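Local coordinates for STBB protein (Escherichia coli, PDB 2JD3) that probably binds the parC centromere of plasmid pB171 as a ribbon-helix-helix dimer and helps couple it to actin-like ParM filaments for plasmid segregation, at residues Leu12-His15 with Ala20-Gln23; Glu26-Val31 with Glu38-Ala43; Ala49-Gln52 with Leu57-Leu60. One frame throughout, in Å; residues are numbered along the deposited sequence.

Contact 1 of 3, residues Leu12-His15 with Ala20-Gln23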
ATOM      1  N   LEU A  12     -13.306  -7.676   6.002  1.00 57.58           N
ATOM      2  CA  LEU A  12     -13.483  -6.510   5.143  1.00 56.81           C
ATOM      3  C   LEU A  12     -14.296  -6.868   3.895  1.00 57.16           C
ATOM      4  O   LEU A  12     -14.381  -8.037   3.514  1.00 56.24           O
ATOM      5  CB  LEU A  12     -12.108  -5.940   4.760  1.00 54.89           C
ATOM      6  CG  LEU A  12     -11.183  -6.803   3.903  1.00 53.61           C
ATOM      7  CD1 LEU A  12     -11.451  -6.525   2.435  1.00 53.28           C
ATOM      8  CD2 LEU A  12      -9.743  -6.489   4.211  1.00 53.39           C
ATOM      9  N   TYR A  13     -14.892  -5.860   3.258  1.00 57.88           N
ATOM     10  CA  TYR A  13     -15.710  -6.095   2.071  1.00 58.55           C
ATOM     11  C   TYR A  13     -15.329  -5.282   0.843  1.00 58.76           C
ATOM     12  O   TYR A  13     -15.098  -4.075   0.929  1.00 58.78           O
ATOM     13  CB  TYR A  13     -17.191  -5.810   2.371  1.00 59.02           C
ATOM     14  CG  TYR A  13     -17.775  -6.655   3.471  1.00 59.77           C
ATOM     15  CD1 TYR A  13     -17.810  -6.195   4.785  1.00 59.24           C
ATOM     16  CD2 TYR A  13     -18.232  -7.948   3.212  1.00 60.18           C
ATOM     17  CE1 TYR A  13     -18.278  -7.001   5.816  1.00 60.73           C
ATOM     18  CE2 TYR A  13     -18.700  -8.761   4.235  1.00 61.40           C
ATOM     19  CZ  TYR A  13     -18.718  -8.286   5.536  1.00 61.88           C
ATOM     20  OH  TYR A  13     -19.136  -9.112   6.558  1.00 63.34           O
ATOM     21  N   LEU A  14     -15.286  -5.956  -0.302  1.00 58.13           N
ATOM     22  CA  LEU A  14     -14.999  -5.303  -1.569  1.00 58.31           C
ATOM     23  C   LEU A  14     -16.339  -5.166  -2.302  1.00 59.48           C
ATOM     24  O   LEU A  14     -17.322  -5.814  -1.930  1.00 59.24           O
ATOM     25  CB  LEU A  14     -14.020  -6.136  -2.399  1.00 58.01           C
ATOM     26  CG  LEU A  14     -12.575  -6.176  -1.896  1.00 57.33           C
ATOM     27  CD1 LEU A  14     -11.677  -6.822  -2.941  1.00 57.04           C
ATOM     28  CD2 LEU A  14     -12.099  -4.769  -1.612  1.00 56.91           C
ATOM     29  N   HIS A  15     -16.377  -4.324  -3.333  1.00 59.05           N
ATOM     30  CA  HIS A  15     -17.597  -4.091  -4.100  1.00 58.18           C
ATOM     31  C   HIS A  15     -17.338  -4.237  -5.588  1.00 59.63           C
ATOM     32  O   HIS A  15     -17.062  -3.247  -6.278  1.00 59.25           O
ATOM     33  CB  HIS A  15     -18.116  -2.688  -3.830  1.00 57.66           C
ATOM     34  CG  HIS A  15     -18.410  -2.425  -2.390  1.00 58.45           C
ATOM     35  ND1 HIS A  15     -19.377  -3.113  -1.692  1.00 59.26           N
ATOM     36  CD2 HIS A  15     -17.856  -1.557  -1.513  1.00 58.90           C
ATOM     37  CE1 HIS A  15     -19.407  -2.680  -0.445  1.00 58.59           C
ATOM     38  NE2 HIS A  15     -18.494  -1.736  -0.309  1.00 58.11           N
ATOM     39  N   ALA A  20     -11.971  -0.372  -9.250  1.00 54.00           N
ATOM     40  CA  ALA A  20     -10.916  -0.742  -8.319  1.00 51.31           C
ATOM     41  C   ALA A  20     -11.188  -2.070  -7.636  1.00 49.82           C
ATOM     42  O   ALA A  20     -10.353  -2.965  -7.690  1.00 48.84           O
ATOM     43  CB  ALA A  20     -10.728   0.353  -7.281  1.00 51.45           C
ATOM     44  N   ASP A  21     -12.347  -2.209  -6.999  1.00 49.02           N
ATOM     45  CA  ASP A  21     -12.657  -3.463  -6.317  1.00 50.79           C
ATOM     46  C   ASP A  21     -12.606  -4.646  -7.277  1.00 51.95           C
ATOM     47  O   ASP A  21     -12.098  -5.716  -6.938  1.00 52.78           O
ATOM     48  CB  ASP A  21     -14.034  -3.400  -5.655  1.00 49.71           C
ATOM     49  CG  ASP A  21     -14.149  -2.266  -4.663  1.00 51.06           C
ATOM     50  OD1 ASP A  21     -14.487  -2.525  -3.488  1.00 49.96           O
ATOM     51  OD2 ASP A  21     -13.896  -1.110  -5.063  1.00 50.97           O
ATOM     52  N   PHE A  22     -13.121  -4.453  -8.483  1.00 51.72           N
ATOM     53  CA  PHE A  22     -13.117  -5.533  -9.452  1.00 50.92           C
ATOM     54  C   PHE A  22     -11.702  -5.887  -9.873  1.00 49.12           C
ATOM     55  O   PHE A  22     -11.359  -7.053  -9.986  1.00 50.51           O
ATOM     56  CB  PHE A  22     -13.930  -5.160 -10.692  1.00 51.89           C
ATOM     57  CG  PHE A  22     -14.156  -6.314 -11.623  1.00 53.01           C
ATOM     58  CD1 PHE A  22     -15.041  -7.337 -11.278  1.00 53.84           C
ATOM     59  CD2 PHE A  22     -13.452  -6.410 -12.820  1.00 53.01           C
ATOM     60  CE1 PHE A  22     -15.219  -8.438 -12.108  1.00 53.59           C
ATOM     61  CE2 PHE A  22     -13.621  -7.506 -13.657  1.00 53.59           C
ATOM     62  CZ  PHE A  22     -14.505  -8.523 -13.303  1.00 53.93           C
ATOM     63  N   GLN A  23     -10.879  -4.880 -10.111  1.00 47.60           N
ATOM     64  CA  GLN A  23      -9.507  -5.133 -10.523  1.00 46.69           C
ATOM     65  C   GLN A  23      -8.760  -5.880  -9.413  1.00 47.90           C
ATOM     66  O   GLN A  23      -7.841  -6.659  -9.683  1.00 47.02           O
ATOM     67  CB  GLN A  23      -8.816  -3.810 -10.874  1.00 42.49           C
ATOM     68  CG  GLN A  23      -7.351  -3.944 -11.182  1.00 43.51           C
ATOM     69  CD  GLN A  23      -6.753  -2.689 -11.800  1.00 47.27           C
ATOM     70  OE1 GLN A  23      -5.536  -2.468 -11.723  1.00 45.61           O
ATOM     71  NE2 GLN A  23      -7.601  -1.867 -12.431  1.00 46.87           N
TER
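Asp21 lays its carboxylate alongside the base of His15, the two side chains side by side and pointing the same way. Its OD1 accepts the backbone N-H of His15 at 2.6 Å (His15 N to Asp21 OD1) with an N-H...O angle of 152°. The donor comes from above the carboxylate, 36° out of its plane. OD1 of Asp21 lies 3.6 Å from CB of His15. With CG of Asp21 beside its own backbone N (chi1 -58°), the carboxylate reaches across to the strand end. Leu14 adds an apolar flank, its CD2 3.8 Å from Asp21 OD1.

This is the junction of strand and first helix in a ribbon-helix-helix fold: strand 8-14 pairs antiparallel with its counterpart in the second subunit, and helix 19-29 follows after a short turn. Asp21 OD2 also forms a salt bridge with Arg41 of the second subunit, which ties the start of helix 19-29 to the other chain. With an alanine here, the N-H of His15 would probably lose its acceptor, and Arg41 of the second subunit its carboxylate mate. Leu14 also packs on Ile45 of the second subunit, while the ring of Tyr13 makes a cation-pi contact with Arg7 of that chain.

Contact 2 of 3, residues Glu26-Val31 with Glu38-Ala43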
ATOM      1  N   GLU A  26      -9.720  -9.746  -9.440  1.00 61.68           N
ATOM      2  CA  GLU A  26      -8.963 -10.500 -10.419  1.00 64.37           C
ATOM      3  C   GLU A  26      -7.569 -10.811  -9.899  1.00 64.13           C
ATOM      4  O   GLU A  26      -7.076 -11.921 -10.066  1.00 65.20           O
ATOM      5  CB  GLU A  26      -8.898  -9.730 -11.736  1.00 67.28           C
ATOM      6  CG  GLU A  26     -10.237  -9.696 -12.455  1.00 72.48           C
ATOM      7  CD  GLU A  26     -10.188  -8.943 -13.769  1.00 76.68           C
ATOM      8  OE1 GLU A  26     -11.196  -8.984 -14.513  1.00 78.41           O
ATOM      9  OE2 GLU A  26      -9.146  -8.308 -14.057  1.00 79.33           O
ATOM     10  N   ALA A  27      -6.936  -9.840  -9.257  1.00 63.22           N
ATOM     11  CA  ALA A  27      -5.608 -10.059  -8.714  1.00 62.34           C
ATOM     12  C   ALA A  27      -5.658 -11.218  -7.717  1.00 62.37           C
ATOM     13  O   ALA A  27      -4.826 -12.124  -7.767  1.00 61.54           O
ATOM     14  CB  ALA A  27      -5.105  -8.795  -8.037  1.00 62.05           C
ATOM     15  N   ILE A  28      -6.634 -11.186  -6.814  1.00 62.67           N
ATOM     16  CA  ILE A  28      -6.785 -12.244  -5.821  1.00 64.20           C
ATOM     17  C   ILE A  28      -6.944 -13.586  -6.530  1.00 66.11           C
ATOM     18  O   ILE A  28      -6.210 -14.541  -6.258  1.00 65.85           O
ATOM     19  CB  ILE A  28      -8.044 -12.041  -4.944  1.00 63.75           C
ATOM     20  CG1 ILE A  28      -8.035 -10.655  -4.296  1.00 64.38           C
ATOM     21  CG2 ILE A  28      -8.107 -13.126  -3.884  1.00 62.10           C
ATOM     22  CD1 ILE A  28      -6.956 -10.447  -3.269  1.00 65.10           C
ATOM     23  N   GLU A  29      -7.915 -13.642  -7.443  1.00 67.83           N
ATOM     24  CA  GLU A  29      -8.218 -14.853  -8.202  1.00 67.99           C
ATOM     25  C   GLU A  29      -6.994 -15.578  -8.743  1.00 66.02           C
ATOM     26  O   GLU A  29      -6.889 -16.786  -8.587  1.00 66.70           O
ATOM     27  CB  GLU A  29      -9.164 -14.544  -9.373  1.00 71.38           C
ATOM     28  CG  GLU A  29     -10.542 -13.973  -8.998  1.00 75.39           C
ATOM     29  CD  GLU A  29     -11.372 -14.892  -8.112  1.00 77.43           C
ATOM     30  OE1 GLU A  29     -12.572 -14.589  -7.904  1.00 77.24           O
ATOM     31  OE2 GLU A  29     -10.830 -15.908  -7.618  1.00 79.45           O
ATOM     32  N   SER A  30      -6.074 -14.858  -9.377  1.00 64.15           N
ATOM     33  CA  SER A  30      -4.884 -15.497  -9.937  1.00 63.90           C
ATOM     34  C   SER A  30      -3.789 -15.785  -8.910  1.00 63.38           C
ATOM     35  O   SER A  30      -2.592 -15.750  -9.213  1.00 63.06           O
ATOM     36  CB  SER A  30      -4.319 -14.664 -11.098  1.00 64.38           C
ATOM     37  OG  SER A  30      -4.021 -13.341 -10.703  1.00 65.03           O
ATOM     38  N   VAL A  31      -4.221 -16.069  -7.686  1.00 63.10           N
ATOM     39  CA  VAL A  31      -3.326 -16.404  -6.585  1.00 61.83           C
ATOM     40  C   VAL A  31      -3.998 -17.581  -5.889  1.00 61.84           C
ATOM     41  O   VAL A  31      -5.126 -17.461  -5.399  1.00 61.37           O
ATOM     42  CB  VAL A  31      -3.178 -15.228  -5.575  1.00 61.18           C
ATOM     43  CG1 VAL A  31      -2.360 -15.667  -4.380  1.00 60.55           C
ATOM     44  CG2 VAL A  31      -2.506 -14.047  -6.241  1.00 60.17           C
ATOM     45  N   GLU A  38      -1.663 -15.521   3.465  1.00 52.87           N
ATOM     46  CA  GLU A  38      -0.451 -14.767   3.717  1.00 55.08           C
ATOM     47  C   GLU A  38      -0.396 -13.524   2.830  1.00 55.09           C
ATOM     48  O   GLU A  38       0.259 -12.534   3.161  1.00 55.63           O
ATOM     49  CB  GLU A  38       0.760 -15.661   3.472  1.00 57.87           C
ATOM     50  CG  GLU A  38       2.079 -15.079   3.938  1.00 65.24           C
ATOM     51  CD  GLU A  38       2.987 -16.136   4.564  1.00 70.43           C
ATOM     52  OE1 GLU A  38       3.173 -17.214   3.939  1.00 70.59           O
ATOM     53  OE2 GLU A  38       3.513 -15.882   5.678  1.00 71.37           O
ATOM     54  N   LEU A  39      -1.095 -13.582   1.701  1.00 53.78           N
ATOM     55  CA  LEU A  39      -1.138 -12.466   0.767  1.00 51.60           C
ATOM     56  C   LEU A  39      -2.039 -11.361   1.336  1.00 50.20           C
ATOM     57  O   LEU A  39      -1.716 -10.177   1.245  1.00 49.75           O
ATOM     58  CB  LEU A  39      -1.641 -12.972  -0.594  1.00 51.46           C
ATOM     59  CG  LEU A  39      -1.812 -12.081  -1.830  1.00 51.88           C
ATOM     60  CD1 LEU A  39      -3.168 -11.422  -1.758  1.00 53.20           C
ATOM     61  CD2 LEU A  39      -0.683 -11.064  -1.948  1.00 50.45           C
ATOM     62  N   PHE A  40      -3.152 -11.756   1.948  1.00 47.29           N
ATOM     63  CA  PHE A  40      -4.083 -10.804   2.544  1.00 45.84           C
ATOM     64  C   PHE A  40      -3.457 -10.023   3.698  1.00 45.05           C
ATOM     65  O   PHE A  40      -3.667  -8.821   3.831  1.00 46.21           O
ATOM     66  CB  PHE A  40      -5.329 -11.532   3.053  1.00 45.35           C
ATOM     67  CG  PHE A  40      -6.204 -12.088   1.964  1.00 44.52           C
ATOM     68  CD1 PHE A  40      -5.799 -12.054   0.627  1.00 46.25           C
ATOM     69  CD2 PHE A  40      -7.429 -12.657   2.272  1.00 42.77           C
ATOM     70  CE1 PHE A  40      -6.611 -12.585  -0.383  1.00 45.28           C
ATOM     71  CE2 PHE A  40      -8.242 -13.187   1.274  1.00 43.24           C
ATOM     72  CZ  PHE A  40      -7.831 -13.150  -0.056  1.00 43.69           C
ATOM     73  N   ARG A  41      -2.692 -10.705   4.539  1.00 44.02           N
ATOM     74  CA  ARG A  41      -2.057 -10.050   5.677  1.00 43.05           C
ATOM     75  C   ARG A  41      -1.060  -8.985   5.217  1.00 44.24           C
ATOM     76  O   ARG A  41      -1.054  -7.862   5.735  1.00 43.53           O
ATOM     77  CB  ARG A  41      -1.359 -11.092   6.555  1.00 40.97           C
ATOM     78  CG  ARG A  41      -0.482 -10.505   7.631  1.00 41.51           C
ATOM     79  CD  ARG A  41       0.091 -11.577   8.545  1.00 40.72           C
ATOM     80  NE  ARG A  41       1.203 -11.063   9.340  1.00 40.33           N
ATOM     81  CZ  ARG A  41       2.423 -10.834   8.855  1.00 41.22           C
ATOM     82  NH1 ARG A  41       2.693 -11.081   7.579  1.00 39.89           N
ATOM     83  NH2 ARG A  41       3.377 -10.349   9.640  1.00 41.06           N
ATOM     84  N   ASN A  42      -0.223  -9.339   4.242  1.00 43.70           N
ATOM     85  CA  ASN A  42       0.769  -8.415   3.705  1.00 43.16           C
ATOM     86  C   ASN A  42       0.112  -7.217   3.018  1.00 42.45           C
ATOM     87  O   ASN A  42       0.513  -6.066   3.223  1.00 41.92           O
ATOM     88  CB  ASN A  42       1.677  -9.147   2.722  1.00 44.14           C
ATOM     89  CG  ASN A  42       2.750  -9.963   3.417  1.00 45.44           C
ATOM     90  OD1 ASN A  42       3.119 -11.038   2.950  1.00 45.88           O
ATOM     91  ND2 ASN A  42       3.268  -9.449   4.530  1.00 44.48           N
ATOM     92  N   ALA A  43      -0.903  -7.490   2.211  1.00 40.47           N
ATOM     93  CA  ALA A  43      -1.603  -6.431   1.513  1.00 39.63           C
ATOM     94  C   ALA A  43      -2.275  -5.516   2.527  1.00 40.54           C
ATOM     95  O   ALA A  43      -2.301  -4.298   2.359  1.00 42.04           O
ATOM     96  CB  ALA A  43      -2.628  -7.021   0.576  1.00 39.98           C
TER
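The last turn of helix 19-29 and the loop after it face an early turn of helix 33-53 without backbone contact, the closest CA atoms, Val31 and Leu39, being 8.6 Å apart. Ser30 is the first residue to leave helical geometry, and Val31 then points back toward the second helix. Side chains bridge the interval. Ile28 meets the Phe40 ring with two methyls: CD1 approaches obliquely, 3.6 Å from Phe40 CE1, while CG2 sits at the edge, in the ring plane, 3.8 Å from Phe40 CZ. This two-branched reach follows from a chi1 of -55°, which sets CG2 anti to the backbone N and CG1 beside it. The axes of the two side chains stand at about a right angle. CD1 of Ile28 also approaches CD1 of Leu39 at 4.2 Å, and CG1 of Val31 reaches Leu39 CG at 4.4 Å.

The pair forms the helix-helix hairpin of the ribbon-helix-helix fold. Phe40 stacks edge-to-face with Phe44 of the second subunit, whose Met48 packs on both Ile28 and Leu39. Since no hydrogen bond or salt bridge crosses between the segments, their direct association is purely apolar and rests on shape, with one apolar layer serving both hairpin and dimer.

Contact 3 of 3, residues Ala49-Gln52 with Leu57-Leu60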
ATOM      1  N   ALA A  49       0.144   0.620   6.439  1.00 38.61           N
ATOM      2  CA  ALA A  49       1.423   1.314   6.593  1.00 38.79           C
ATOM      3  C   ALA A  49       1.285   2.646   5.846  1.00 38.49           C
ATOM      4  O   ALA A  49       1.685   3.709   6.342  1.00 36.15           O
ATOM      5  CB  ALA A  49       2.576   0.472   6.010  1.00 37.58           C
ATOM      6  N   LEU A  50       0.701   2.569   4.652  1.00 36.49           N
ATOM      7  CA  LEU A  50       0.454   3.741   3.836  1.00 36.25           C
ATOM      8  C   LEU A  50      -0.448   4.707   4.614  1.00 36.77           C
ATOM      9  O   LEU A  50      -0.215   5.908   4.609  1.00 36.91           O
ATOM     10  CB  LEU A  50      -0.206   3.319   2.523  1.00 34.74           C
ATOM     11  CG  LEU A  50       0.651   3.344   1.252  1.00 34.09           C
ATOM     12  CD1 LEU A  50       2.083   2.978   1.572  1.00 32.65           C
ATOM     13  CD2 LEU A  50       0.061   2.392   0.213  1.00 32.24           C
ATOM     14  N   HIS A  51      -1.464   4.173   5.290  1.00 37.82           N
ATOM     15  CA  HIS A  51      -2.390   4.981   6.088  1.00 39.47           C
ATOM     16  C   HIS A  51      -1.663   5.822   7.134  1.00 39.97           C
ATOM     17  O   HIS A  51      -2.013   6.983   7.365  1.00 39.78           O
ATOM     18  CB  HIS A  51      -3.409   4.086   6.811  1.00 40.10           C
ATOM     19  CG  HIS A  51      -4.197   4.798   7.873  1.00 43.68           C
ATOM     20  ND1 HIS A  51      -5.234   5.663   7.584  1.00 46.74           N
ATOM     21  CD2 HIS A  51      -4.072   4.804   9.223  1.00 44.11           C
ATOM     22  CE1 HIS A  51      -5.713   6.169   8.708  1.00 43.42           C
ATOM     23  NE2 HIS A  51      -5.026   5.665   9.717  1.00 42.57           N
ATOM     24  N   GLN A  52      -0.659   5.223   7.771  1.00 40.12           N
ATOM     25  CA  GLN A  52       0.116   5.891   8.816  1.00 40.22           C
ATOM     26  C   GLN A  52       0.972   7.025   8.262  1.00 39.73           C
ATOM     27  O   GLN A  52       1.312   7.966   8.978  1.00 39.92           O
ATOM     28  CB  GLN A  52       1.007   4.877   9.543  1.00 40.30           C
ATOM     29  CG  GLN A  52       0.273   3.616   9.981  1.00 42.39           C
ATOM     30  CD  GLN A  52       1.172   2.627  10.708  1.00 45.98           C
ATOM     31  OE1 GLN A  52       0.864   1.430  10.789  1.00 48.23           O
ATOM     32  NE2 GLN A  52       2.285   3.120  11.250  1.00 45.76           N
ATOM     33  N   LEU A  57      -3.703   8.693   1.651  1.00 40.95           N
ATOM     34  CA  LEU A  57      -3.009   7.779   0.745  1.00 40.08           C
ATOM     35  C   LEU A  57      -3.741   6.504   0.353  1.00 40.95           C
ATOM     36  O   LEU A  57      -3.909   6.237  -0.832  1.00 41.21           O
ATOM     37  CB  LEU A  57      -1.636   7.403   1.298  1.00 40.16           C
ATOM     38  CG  LEU A  57      -0.416   8.096   0.690  1.00 39.82           C
ATOM     39  CD1 LEU A  57       0.830   7.453   1.247  1.00 38.08           C
ATOM     40  CD2 LEU A  57      -0.425   7.980  -0.828  1.00 38.07           C
ATOM     41  N   PRO A  58      -4.174   5.686   1.330  1.00 40.86           N
ATOM     42  CA  PRO A  58      -4.870   4.475   0.888  1.00 41.34           C
ATOM     43  C   PRO A  58      -6.180   4.714   0.143  1.00 41.30           C
ATOM     44  O   PRO A  58      -6.630   3.846  -0.594  1.00 44.57           O
ATOM     45  CB  PRO A  58      -5.028   3.652   2.173  1.00 40.21           C
ATOM     46  CG  PRO A  58      -4.961   4.662   3.248  1.00 43.36           C
ATOM     47  CD  PRO A  58      -3.923   5.651   2.777  1.00 41.28           C
ATOM     48  N   VAL A  59      -6.810   5.871   0.308  1.00 39.95           N
ATOM     49  CA  VAL A  59      -8.032   6.091  -0.461  1.00 38.88           C
ATOM     50  C   VAL A  59      -7.668   6.757  -1.798  1.00 37.89           C
ATOM     51  O   VAL A  59      -8.400   6.657  -2.767  1.00 39.59           O
ATOM     52  CB  VAL A  59      -9.130   6.885   0.361  1.00 38.44           C
ATOM     53  CG1 VAL A  59      -8.568   7.336   1.700  1.00 34.52           C
ATOM     54  CG2 VAL A  59      -9.688   8.036  -0.448  1.00 36.69           C
ATOM     55  N   LEU A  60      -6.517   7.404  -1.866  1.00 37.45           N
ATOM     56  CA  LEU A  60      -6.077   8.001  -3.125  1.00 39.32           C
ATOM     57  C   LEU A  60      -5.666   6.870  -4.085  1.00 41.40           C
ATOM     58  O   LEU A  60      -5.957   6.915  -5.285  1.00 41.99           O
ATOM     59  CB  LEU A  60      -4.864   8.914  -2.895  1.00 38.46           C
ATOM     60  CG  LEU A  60      -4.935  10.433  -3.064  1.00 35.23           C
ATOM     61  CD1 LEU A  60      -6.361  10.903  -3.169  1.00 34.78           C
ATOM     62  CD2 LEU A  60      -4.245  11.075  -1.879  1.00 33.71           C
TER
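Near the end of helix 33-53 the backbone comes close to the first turn of helix 56-64, the CA atoms of His51 and Pro58 being 5.8 Å apart across a very short turn. Pro58 lies at the closest approach, presenting the CG and CD methylenes of its ring to the backbone of the other helix: its CD lies 3.7 Å from CA of His51, and its CG 3.9 Å from CB of the same residue. CG of Pro58 also sits at the edge of the His51 ring, near the ring plane. The imidazole itself swings off, because chi1 of 167° puts its CG anti to the backbone N, so that chiefly CB and CA of His51 meet the proline.

Leu57 supplies the other half of the contact. Its CD1 comes up to the carbonyl of Leu50, 3.8 Å from Leu50 O, and stands 4.1 Å from Leu50 CG, the two leucine side chains crossing at about a right angle. CB of Leu50 is 4.4 Å from CD of Pro58, and so Leu50 touches both Leu57 and Pro58.

The contact joins the ribbon-helix-helix core to the C-terminal helices. Leu50 meets Leu50 of the second subunit, Pro58 packs on Ser46 of that chain, and Leu57 turns to Leu77, Leu78 and Thr81 of helix 71-82. Proline brings no backbone N-H to this first turn, where a helix needs none for its own ladder, and no hydrogen bond spans the segments: the fit is apolar, made by methyls and ring methylenes against backbone and neighbouring aliphatic carbons.

How the contacts relate
From the N terminus, the chain closes three short loops in series, none nested in or crossing another. Contact 1 shuts the four-residue turn between strand 8-14 and helix 19-29. Contact 2 takes up that helix at its far end and closes the link to helix 33-53, its segments adjoining those of contact 1 in sequence while the centres lie 12 Å apart. Contact 3 uses the opposite end of helix 33-53, joining it to helix 56-64; its nearest atoms are about 7 Å from contact 2 and about 8 Å from contact 1. Strand, hairpin and following helix are thus tied stepwise, and all three contacts border the second subunit.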